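Local coordinates for protein 3'-5' exonuclease crn-4 (Caenorhabditis elegans, PDB 5DK5) that degrades RNA and DNA from the 3' end as a metal-dependent DEDDh-family exonuclease and takes part in apoptotic DNA breakdown, at residues I129-S137 against H300-Y308; L151-M162 against I201-A210. All coordinates share one frame; numbering follows the deposited sequence.

In the fold
From the N terminus the chain first lays down strands 20-28, 41-50 and 55-65 of the mixed sheet, then reaches helix 124-136, the first partner of interaction 1. Strand 147-150 leads straight into helix 151-161, and interaction 2 soon closes its short loop when helix 191-207, which carries the magnesium ligand Asp194, packs beside it. Only at residues 300-308, beyond the zinc-binding cysteines, does interaction 1 close the outer loop, tying the C terminus back to the exonuclease fold; interaction 2 is thus nested inside it. The two contacts do not touch: the centres of interactions 1 and 2 are 34 Å apart, on opposite sides of the chain's centre.

Interaction 1 (I129-S137 against H300-Y308); sequences IAQYQMKLS and HFAKIAGYY
Lys135 lies along Tyr307, the two side chains running past each other in opposite directions. Its CB starts 3.4 Å from Tyr307 OH, CG and CD pass near Tyr307 CZ, and CE stands over one ring face, 4.3 Å from the centroid, as a CH-pi contact. The chain bends at chi2 (67°) and again at chi4 (64°), and this last turn lets NZ donate a hydrogen bond to Ala305 O at 2.8 Å, tilted 20° from the carbonyl plane. The same oxygen accepts a water that also donates to Lys135 O. One turn earlier, Tyr132 OH donates to Phe301 O over 2.6 Å, in the carbonyl plane and on a lone pair, which fixes the phenol against the last helix. Tyr132 CE1 meets the edge of the Phe301 ring at CD1, 3.6 Å away, while Ala305 CB touches both Tyr132 CE1 and CD2 of Leu136, 3.7 Å from the latter. Phe301 packs edge-to-face on Phe246 of helix 239-249, and His300 hydrogen-bonds to Thr73 and Asp90 of the second subunit. The carbonyl gripped by Lys135 belongs to a helix end: Gly306, with positive phi, is the C' residue of a Schellman motif closed by Tyr307 N to Ala302 O.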
loop_
_atom_site.group_PDB
_atom_site.type_symbol
_atom_site.label_atom_id
_atom_site.label_comp_id
_atom_site.label_asym_id
_atom_site.label_seq_id
_atom_site.Cartn_x
_atom_site.Cartn_y
_atom_site.Cartn_z
ATOM N N ILE B 129 -5.435 -16.337 -5.195
ATOM C CA ILE B 129 -5.340 -15.711 -3.879
ATOM C C ILE B 129 -4.778 -16.664 -2.830
ATOM O O ILE B 129 -3.823 -16.327 -2.129
ATOM C CB ILE B 129 -6.716 -15.187 -3.416
ATOM C CG1 ILE B 129 -7.165 -14.054 -4.342
ATOM C CG2 ILE B 129 -6.663 -14.718 -1.954
ATOM C CD1 ILE B 129 -8.559 -13.514 -4.064
ATOM N N ALA B 130 -5.370 -17.848 -2.712
ATOM C CA ALA B 130 -4.897 -18.813 -1.731
ATOM C C ALA B 130 -3.454 -19.193 -2.034
ATOM O O ALA B 130 -2.588 -19.084 -1.173
ATOM C CB ALA B 130 -5.783 -20.046 -1.710
ATOM N N GLN B 131 -3.193 -19.605 -3.270
ATOM C CA GLN B 131 -1.862 -20.069 -3.659
ATOM C C GLN B 131 -0.773 -19.034 -3.355
ATOM O O GLN B 131 0.289 -19.374 -2.831
ATOM C CB GLN B 131 -1.838 -20.423 -5.149
ATOM C CG GLN B 131 -1.030 -21.665 -5.464
ATOM C CD GLN B 131 -0.823 -21.882 -6.950
ATOM O OE1 GLN B 131 0.212 -22.397 -7.370
ATOM N NE2 GLN B 131 -1.810 -21.499 -7.754
ATOM N N TYR B 132 -1.042 -17.773 -3.677
ATOM C CA TYR B 132 -0.059 -16.711 -3.482
ATOM C C TYR B 132 0.156 -16.418 -2.001
ATOM O O TYR B 132 1.290 -16.232 -1.556
ATOM C CB TYR B 132 -0.492 -15.437 -4.206
ATOM C CG TYR B 132 0.561 -14.354 -4.195
ATOM C CD1 TYR B 132 1.639 -14.402 -5.066
ATOM C CD2 TYR B 132 0.480 -13.287 -3.313
ATOM C CE1 TYR B 132 2.606 -13.419 -5.061
ATOM C CE2 TYR B 132 1.443 -12.295 -3.301
ATOM C CZ TYR B 132 2.502 -12.367 -4.177
ATOM O OH TYR B 132 3.464 -11.383 -4.168
ATOM N N GLN B 133 -0.935 -16.376 -1.243
ATOM C CA GLN B 133 -0.858 -16.131 0.192
ATOM C C GLN B 133 -0.107 -17.261 0.894
ATOM O O GLN B 133 0.642 -17.020 1.843
ATOM C CB GLN B 133 -2.260 -15.975 0.786
ATOM C CG GLN B 133 -2.288 -15.684 2.280
ATOM C CD GLN B 133 -1.618 -14.373 2.634
ATOM O OE1 GLN B 133 -2.130 -13.296 2.324
ATOM N NE2 GLN B 133 -0.463 -14.455 3.284
ATOM N N MET B 134 -0.305 -18.490 0.423
ATOM C CA MET B 134 0.384 -19.648 0.989
ATOM C C MET B 134 1.891 -19.513 0.799
ATOM O O MET B 134 2.671 -19.917 1.660
ATOM C CB MET B 134 -0.104 -20.949 0.345
ATOM C CG MET B 134 -1.525 -21.366 0.715
ATOM S SD MET B 134 -1.834 -21.595 2.468
ATOM C CE MET B 134 -3.574 -22.004 2.405
ATOM N N LYS B 135 2.293 -18.944 -0.333
ATOM C CA LYS B 135 3.706 -18.719 -0.616
ATOM C C LYS B 135 4.274 -17.672 0.332
ATOM O O LYS B 135 5.357 -17.854 0.886
ATOM C CB LYS B 135 3.905 -18.279 -2.068
ATOM C CG LYS B 135 5.360 -18.020 -2.459
ATOM C CD LYS B 135 6.171 -19.305 -2.454
ATOM C CE LYS B 135 7.593 -19.075 -2.934
ATOM N NZ LYS B 135 8.348 -18.180 -2.020
ATOM N N LEU B 136 3.544 -16.573 0.507
ATOM C CA LEU B 136 3.969 -15.512 1.413
ATOM C C LEU B 136 4.143 -16.043 2.832
ATOM O O LEU B 136 5.101 -15.698 3.523
ATOM C CB LEU B 136 2.960 -14.360 1.419
ATOM C CG LEU B 136 2.738 -13.593 0.115
ATOM C CD1 LEU B 136 1.766 -12.449 0.354
ATOM C CD2 LEU B 136 4.048 -13.076 -0.450
ATOM N N SER B 137 3.211 -16.890 3.256
ATOM C CA SER B 137 3.214 -17.426 4.611
ATOM C C SER B 137 4.056 -18.692 4.730
ATOM O O SER B 137 4.193 -19.252 5.817
ATOM C CB SER B 137 1.781 -17.714 5.054
ATOM O OG SER B 137 0.972 -16.562 4.899
ATOM N N HIS B 300 7.031 -7.387 -9.898
ATOM C CA HIS B 300 7.113 -7.042 -8.481
ATOM C C HIS B 300 6.533 -8.126 -7.572
ATOM O O HIS B 300 7.169 -8.524 -6.595
ATOM C CB HIS B 300 6.399 -5.712 -8.215
ATOM C CG HIS B 300 6.201 -5.412 -6.763
ATOM N ND1 HIS B 300 7.251 -5.217 -5.890
ATOM C CD2 HIS B 300 5.072 -5.275 -6.025
ATOM C CE1 HIS B 300 6.778 -4.970 -4.682
ATOM N NE2 HIS B 300 5.460 -5.001 -4.737
ATOM N N PHE B 301 5.335 -8.606 -7.892
ATOM C CA PHE B 301 4.648 -9.551 -7.015
ATOM C C PHE B 301 5.368 -10.895 -6.978
ATOM O O PHE B 301 5.283 -11.626 -5.993
ATOM C CB PHE B 301 3.187 -9.737 -7.449
ATOM C CG PHE B 301 2.996 -10.708 -8.587
ATOM C CD1 PHE B 301 2.893 -12.070 -8.347
ATOM C CD2 PHE B 301 2.888 -10.255 -9.890
ATOM C CE1 PHE B 301 2.709 -12.961 -9.387
ATOM C CE2 PHE B 301 2.701 -11.142 -10.934
ATOM C CZ PHE B 301 2.612 -12.497 -10.682
ATOM N N ALA B 302 6.069 -11.224 -8.058
ATOM C CA ALA B 302 6.864 -12.443 -8.098
ATOM C C ALA B 302 8.131 -12.258 -7.271
ATOM O O ALA B 302 8.528 -13.142 -6.510
ATOM C CB ALA B 302 7.210 -12.808 -9.530
ATOM N N LYS B 303 8.748 -11.090 -7.416
ATOM C CA LYS B 303 10.003 -10.785 -6.742
ATOM C C LYS B 303 9.843 -10.761 -5.226
ATOM O O LYS B 303 10.662 -11.316 -4.497
ATOM C CB LYS B 303 10.545 -9.437 -7.222
ATOM C CG LYS B 303 12.038 -9.246 -7.008
ATOM C CD LYS B 303 12.841 -10.092 -7.981
ATOM C CE LYS B 303 14.317 -9.746 -7.938
ATOM N NZ LYS B 303 15.091 -10.516 -8.951
ATOM N N ILE B 304 8.784 -10.112 -4.754
ATOM C CA ILE B 304 8.589 -9.922 -3.322
ATOM C C ILE B 304 8.115 -11.203 -2.633
ATOM O O ILE B 304 8.329 -11.382 -1.434
ATOM C CB ILE B 304 7.583 -8.777 -3.041
ATOM C CG1 ILE B 304 7.750 -8.262 -1.609
ATOM C CG2 ILE B 304 6.145 -9.223 -3.311
ATOM C CD1 ILE B 304 6.999 -6.976 -1.328
ATOM N N ALA B 305 7.471 -12.090 -3.387
ATOM C CA ALA B 305 7.031 -13.374 -2.849
ATOM C C ALA B 305 8.167 -14.396 -2.863
ATOM O O ALA B 305 8.072 -15.449 -2.233
ATOM C CB ALA B 305 5.840 -13.903 -3.635
ATOM N N GLY B 306 9.234 -14.087 -3.595
ATOM C CA GLY B 306 10.418 -14.928 -3.620
ATOM C C GLY B 306 10.382 -16.025 -4.669
ATOM O O GLY B 306 10.983 -17.082 -4.483
ATOM N N TYR B 307 9.682 -15.782 -5.772
ATOM C CA TYR B 307 9.669 -16.733 -6.880
ATOM C C TYR B 307 10.949 -16.603 -7.696
ATOM O O TYR B 307 11.346 -17.535 -8.394
ATOM C CB TYR B 307 8.443 -16.521 -7.770
ATOM C CG TYR B 307 7.160 -17.036 -7.155
ATOM C CD1 TYR B 307 6.917 -18.400 -7.053
ATOM C CD2 TYR B 307 6.195 -16.162 -6.678
ATOM C CE1 TYR B 307 5.748 -18.878 -6.491
ATOM C CE2 TYR B 307 5.020 -16.631 -6.115
ATOM C CZ TYR B 307 4.803 -17.988 -6.025
ATOM O OH TYR B 307 3.636 -18.453 -5.463
ATOM N N TYR B 308 11.590 -15.440 -7.604
ATOM C CA TYR B 308 12.899 -15.233 -8.213
ATOM C C TYR B 308 13.575 -14.007 -7.615
ATOM O O TYR B 308 13.028 -13.361 -6.720
ATOM C CB TYR B 308 12.775 -15.082 -9.730
ATOM C CG TYR B 308 12.353 -13.706 -10.201
ATOM C CD1 TYR B 308 11.049 -13.260 -10.039
ATOM C CD2 TYR B 308 13.258 -12.862 -10.830
ATOM C CE1 TYR B 308 10.661 -12.008 -10.479
ATOM C CE2 TYR B 308 12.881 -11.610 -11.275
ATOM C CZ TYR B 308 11.581 -11.189 -11.100
ATOM O OH TYR B 308 11.205 -9.943 -11.542
ATOM O OXT TYR B 308 14.682 -13.637 -8.007
HETATM O O HOH W 1 7.983 -15.995 0.702
#

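Interaction 2 (L151-M162 against I201-A210); sequences LYKIFTNEMDRM and ILQRMINMGA
Leu151 and Leu202 lie nearest each other in the backbone, CA to CA 7.3 Å, where helix 151-161 and the last turns of helix 191-207, residues 201-207, run side by side in the same direction, their axes 11.4 Å apart at closest and inclined at 32°. CD1 of Leu151 touches CD1 of Leu202 at 3.6 Å, while CD2 of Leu151 meets CG2 of Ile201. Met205 is the knob of a knobs-into-holes contact, set among Leu151, Ile154, Phe155 and Glu158: SD slides past Leu151, and the bend at chi3 (63°) carries CE to CG2 of Ile154, 3.6 Å away. This pair flanks the sheet of the RNase H-like exonuclease fold, and the second helix carries the magnesium ligand Asp194 near its start. Leu202 also packs on strand 20-28. Farther along, the carboxylate of Glu158 lies against Ala210, CD to CB 3.4 Å, and OE1 forms a salt bridge with NH1 of Arg161. Were Glu158 an alanine, a gap would probably open beside Ala210 and the Arg161 guanidinium, without its acidic mate, would be freer to turn. Gly209 O lies over one face of that guanidinium and Met208 O at its edge, accepting a weak 3.4 Å hydrogen bond from NH2.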
loop_
_atom_site.group_PDB
_atom_site.type_symbol
_atom_site.label_atom_id
_atom_site.label_comp_id
_atom_site.label_asym_id
_atom_site.label_seq_id
_atom_site.Cartn_x
_atom_site.Cartn_y
_atom_site.Cartn_z
ATOM N N LEU B 151 -18.386 -22.507 -9.178
ATOM C CA LEU B 151 -19.831 -22.449 -9.355
ATOM C C LEU B 151 -20.220 -21.755 -10.656
ATOM O O LEU B 151 -21.249 -22.073 -11.252
ATOM C CB LEU B 151 -20.485 -21.732 -8.172
ATOM C CG LEU B 151 -22.003 -21.902 -8.060
ATOM C CD1 LEU B 151 -22.363 -23.344 -7.748
ATOM C CD2 LEU B 151 -22.570 -20.977 -7.000
ATOM N N TYR B 152 -19.398 -20.804 -11.093
ATOM C CA TYR B 152 -19.685 -20.059 -12.313
ATOM C C TYR B 152 -19.518 -20.951 -13.535
ATOM O O TYR B 152 -20.188 -20.767 -14.551
ATOM C CB TYR B 152 -18.774 -18.838 -12.434
ATOM C CG TYR B 152 -19.114 -17.956 -13.613
ATOM C CD1 TYR B 152 -20.176 -17.067 -13.550
ATOM C CD2 TYR B 152 -18.376 -18.015 -14.788
ATOM C CE1 TYR B 152 -20.495 -16.259 -14.622
ATOM C CE2 TYR B 152 -18.688 -17.208 -15.867
ATOM C CZ TYR B 152 -19.748 -16.333 -15.778
ATOM O OH TYR B 152 -20.064 -15.528 -16.848
ATOM N N LYS B 153 -18.610 -21.912 -13.429
ATOM C CA LYS B 153 -18.385 -22.864 -14.504
ATOM C C LYS B 153 -19.601 -23.771 -14.676
ATOM O O LYS B 153 -19.974 -24.120 -15.796
ATOM C CB LYS B 153 -17.139 -23.697 -14.223
ATOM C CG LYS B 153 -16.802 -24.695 -15.311
ATOM C CD LYS B 153 -15.553 -25.474 -14.947
ATOM C CE LYS B 153 -15.237 -26.539 -15.978
ATOM N NZ LYS B 153 -14.070 -27.347 -15.558
ATOM N N ILE B 154 -20.214 -24.150 -13.561
ATOM C CA ILE B 154 -21.434 -24.949 -13.594
ATOM C C ILE B 154 -22.574 -24.099 -14.136
ATOM O O ILE B 154 -23.414 -24.575 -14.900
ATOM C CB ILE B 154 -21.801 -25.487 -12.197
ATOM C CG1 ILE B 154 -20.626 -26.278 -11.614
ATOM C CG2 ILE B 154 -23.062 -26.355 -12.269
ATOM C CD1 ILE B 154 -20.846 -26.760 -10.205
ATOM N N PHE B 155 -22.589 -22.834 -13.731
ATOM C CA PHE B 155 -23.587 -21.881 -14.193
ATOM C C PHE B 155 -23.535 -21.727 -15.709
ATOM O O PHE B 155 -24.565 -21.543 -16.356
ATOM C CB PHE B 155 -23.374 -20.532 -13.510
ATOM C CG PHE B 155 -24.202 -19.422 -14.083
ATOM C CD1 PHE B 155 -25.574 -19.393 -13.893
ATOM C CD2 PHE B 155 -23.607 -18.395 -14.796
ATOM C CE1 PHE B 155 -26.337 -18.367 -14.414
ATOM C CE2 PHE B 155 -24.364 -17.365 -15.319
ATOM C CZ PHE B 155 -25.731 -17.351 -15.127
ATOM N N THR B 156 -22.332 -21.804 -16.269
ATOM C CA THR B 156 -22.155 -21.756 -17.716
ATOM C C THR B 156 -22.849 -22.943 -18.378
ATOM O O THR B 156 -23.558 -22.781 -19.373
ATOM C CB THR B 156 -20.661 -21.754 -18.101
ATOM O OG1 THR B 156 -20.057 -20.531 -17.668
ATOM C CG2 THR B 156 -20.479 -21.890 -19.612
ATOM N N ASN B 157 -22.640 -24.133 -17.824
ATOM C CA ASN B 157 -23.253 -25.345 -18.355
ATOM C C ASN B 157 -24.769 -25.323 -18.200
ATOM O O ASN B 157 -25.498 -25.755 -19.091
ATOM C CB ASN B 157 -22.679 -26.584 -17.663
ATOM C CG ASN B 157 -21.188 -26.741 -17.887
ATOM O OD1 ASN B 157 -20.631 -26.200 -18.844
ATOM N ND2 ASN B 157 -20.532 -27.491 -17.007
ATOM N N GLU B 158 -25.236 -24.818 -17.063
ATOM C CA GLU B 158 -26.666 -24.709 -16.803
ATOM C C GLU B 158 -27.335 -23.735 -17.766
ATOM O O GLU B 158 -28.523 -23.859 -18.062
ATOM C CB GLU B 158 -26.913 -24.261 -15.361
ATOM C CG GLU B 158 -26.767 -25.366 -14.330
ATOM C CD GLU B 158 -27.816 -26.450 -14.488
ATOM O OE1 GLU B 158 -28.998 -26.182 -14.186
ATOM O OE2 GLU B 158 -27.460 -27.568 -14.916
ATOM N N MET B 159 -26.565 -22.767 -18.253
ATOM C CA MET B 159 -27.105 -21.720 -19.109
ATOM C C MET B 159 -27.422 -22.254 -20.505
ATOM O O MET B 159 -28.450 -21.911 -21.087
ATOM C CB MET B 159 -26.122 -20.553 -19.196
ATOM C CG MET B 159 -26.769 -19.219 -19.521
ATOM S SD MET B 159 -25.802 -17.831 -18.898
ATOM C CE MET B 159 -26.831 -16.448 -19.383
ATOM N N ASP B 160 -26.540 -23.094 -21.038
ATOM C CA ASP B 160 -26.784 -23.735 -22.326
ATOM C C ASP B 160 -27.958 -24.699 -22.212
ATOM O O ASP B 160 -28.748 -24.854 -23.143
ATOM C CB ASP B 160 -25.537 -24.482 -22.806
ATOM C CG ASP B 160 -24.334 -23.571 -22.964
ATOM O OD1 ASP B 160 -24.523 -22.338 -23.038
ATOM O OD2 ASP B 160 -23.199 -24.089 -23.020
ATOM N N ARG B 161 -28.057 -25.338 -21.053
ATOM C CA ARG B 161 -29.078 -26.346 -20.794
ATOM C C ARG B 161 -30.484 -25.746 -20.705
ATOM O O ARG B 161 -31.434 -26.303 -21.256
ATOM C CB ARG B 161 -28.723 -27.097 -19.506
ATOM C CG ARG B 161 -29.866 -27.832 -18.821
ATOM C CD ARG B 161 -29.354 -28.522 -17.568
ATOM N NE ARG B 161 -30.422 -29.133 -16.779
ATOM C CZ ARG B 161 -31.092 -28.525 -15.803
ATOM N NH1 ARG B 161 -30.827 -27.267 -15.473
ATOM N NH2 ARG B 161 -32.041 -29.182 -15.152
ATOM N N MET B 162 -30.608 -24.609 -20.022
ATOM C CA MET B 162 -31.906 -23.960 -19.821
ATOM C C MET B 162 -32.108 -22.761 -20.742
ATOM O O MET B 162 -33.018 -21.960 -20.532
ATOM C CB MET B 162 -32.054 -23.502 -18.371
ATOM C CG MET B 162 -31.960 -24.614 -17.349
ATOM S SD MET B 162 -32.860 -24.220 -15.837
ATOM C CE MET B 162 -32.344 -22.527 -15.541
ATOM N N ILE B 201 -27.319 -18.835 -4.479
ATOM C CA ILE B 201 -27.225 -19.227 -5.880
ATOM C C ILE B 201 -27.039 -20.736 -5.977
ATOM O O ILE B 201 -27.734 -21.407 -6.740
ATOM C CB ILE B 201 -26.059 -18.511 -6.593
ATOM C CG1 ILE B 201 -26.360 -17.017 -6.731
ATOM C CG2 ILE B 201 -25.814 -19.103 -7.983
ATOM C CD1 ILE B 201 -25.135 -16.171 -7.010
ATOM N N LEU B 202 -26.097 -21.257 -5.196
ATOM C CA LEU B 202 -25.817 -22.688 -5.162
ATOM C C LEU B 202 -27.079 -23.483 -4.854
ATOM O O LEU B 202 -27.363 -24.489 -5.501
ATOM C CB LEU B 202 -24.736 -22.991 -4.120
ATOM C CG LEU B 202 -24.453 -24.464 -3.813
ATOM C CD1 LEU B 202 -23.927 -25.186 -5.040
ATOM C CD2 LEU B 202 -23.470 -24.579 -2.662
ATOM N N GLN B 203 -27.837 -23.017 -3.866
ATOM C CA GLN B 203 -29.070 -23.677 -3.458
ATOM C C GLN B 203 -30.097 -23.665 -4.584
ATOM O O GLN B 203 -30.640 -24.705 -4.955
ATOM C CB GLN B 203 -29.649 -22.995 -2.216
ATOM C CG GLN B 203 -30.883 -23.673 -1.641
ATOM C CD GLN B 203 -31.369 -23.008 -0.370
ATOM O OE1 GLN B 203 -31.502 -21.785 -0.305
ATOM N NE2 GLN B 203 -31.631 -23.811 0.656
ATOM N N ARG B 204 -30.355 -22.477 -5.123
ATOM C CA ARG B 204 -31.325 -22.315 -6.201
ATOM C C ARG B 204 -30.946 -23.151 -7.416
ATOM O O ARG B 204 -31.814 -23.679 -8.110
ATOM C CB ARG B 204 -31.443 -20.840 -6.595
ATOM C CG ARG B 204 -32.322 -20.571 -7.816
ATOM C CD ARG B 204 -33.760 -21.018 -7.604
ATOM N NE ARG B 204 -34.454 -20.188 -6.623
ATOM C CZ ARG B 204 -35.075 -19.045 -6.903
ATOM N NH1 ARG B 204 -35.101 -18.572 -8.144
ATOM N NH2 ARG B 204 -35.674 -18.369 -5.935
ATOM N N MET B 205 -29.647 -23.266 -7.671
ATOM C CA MET B 205 -29.171 -23.995 -8.836
ATOM C C MET B 205 -29.548 -25.474 -8.781
ATOM O O MET B 205 -30.053 -26.015 -9.764
ATOM C CB MET B 205 -27.656 -23.843 -8.981
ATOM C CG MET B 205 -27.247 -22.555 -9.675
ATOM S SD MET B 205 -25.463 -22.317 -9.782
ATOM C CE MET B 205 -24.983 -23.706 -10.807
ATOM N N ILE B 206 -29.314 -26.129 -7.646
ATOM C CA ILE B 206 -29.614 -27.555 -7.543
ATOM C C ILE B 206 -31.123 -27.760 -7.505
ATOM O O ILE B 206 -31.631 -28.795 -7.939
ATOM C CB ILE B 206 -28.954 -28.218 -6.297
ATOM C CG1 ILE B 206 -29.711 -27.904 -4.996
ATOM C CG2 ILE B 206 -27.491 -27.807 -6.189
ATOM C CD1 ILE B 206 -29.287 -28.770 -3.834
ATOM N N ASN B 207 -31.837 -26.766 -6.987
ATOM C CA ASN B 207 -33.293 -26.817 -6.950
ATOM C C ASN B 207 -33.869 -26.647 -8.351
ATOM O O ASN B 207 -34.987 -27.079 -8.628
ATOM C CB ASN B 207 -33.849 -25.745 -6.011
ATOM C CG ASN B 207 -33.445 -25.971 -4.563
ATOM O OD1 ASN B 207 -32.945 -27.037 -4.204
ATOM N ND2 ASN B 207 -33.672 -24.968 -3.723
ATOM N N MET B 208 -33.097 -26.009 -9.229
ATOM C CA MET B 208 -33.444 -25.925 -10.644
ATOM C C MET B 208 -32.920 -27.148 -11.397
ATOM O O MET B 208 -33.137 -27.284 -12.602
ATOM C CB MET B 208 -32.883 -24.643 -11.267
ATOM C CG MET B 208 -33.579 -23.364 -10.816
ATOM S SD MET B 208 -35.273 -23.228 -11.423
ATOM C CE MET B 208 -35.649 -21.527 -11.000
ATOM N N GLY B 209 -32.224 -28.029 -10.681
ATOM C CA GLY B 209 -31.783 -29.301 -11.232
ATOM C C GLY B 209 -30.328 -29.330 -11.668
ATOM O O GLY B 209 -29.930 -30.194 -12.451
ATOM N N ALA B 210 -29.528 -28.398 -11.162
ATOM C CA ALA B 210 -28.109 -28.355 -11.502
ATOM C C ALA B 210 -27.345 -29.472 -10.796
ATOM O O ALA B 210 -27.694 -29.867 -9.683
ATOM C CB ALA B 210 -27.516 -27.001 -11.145
#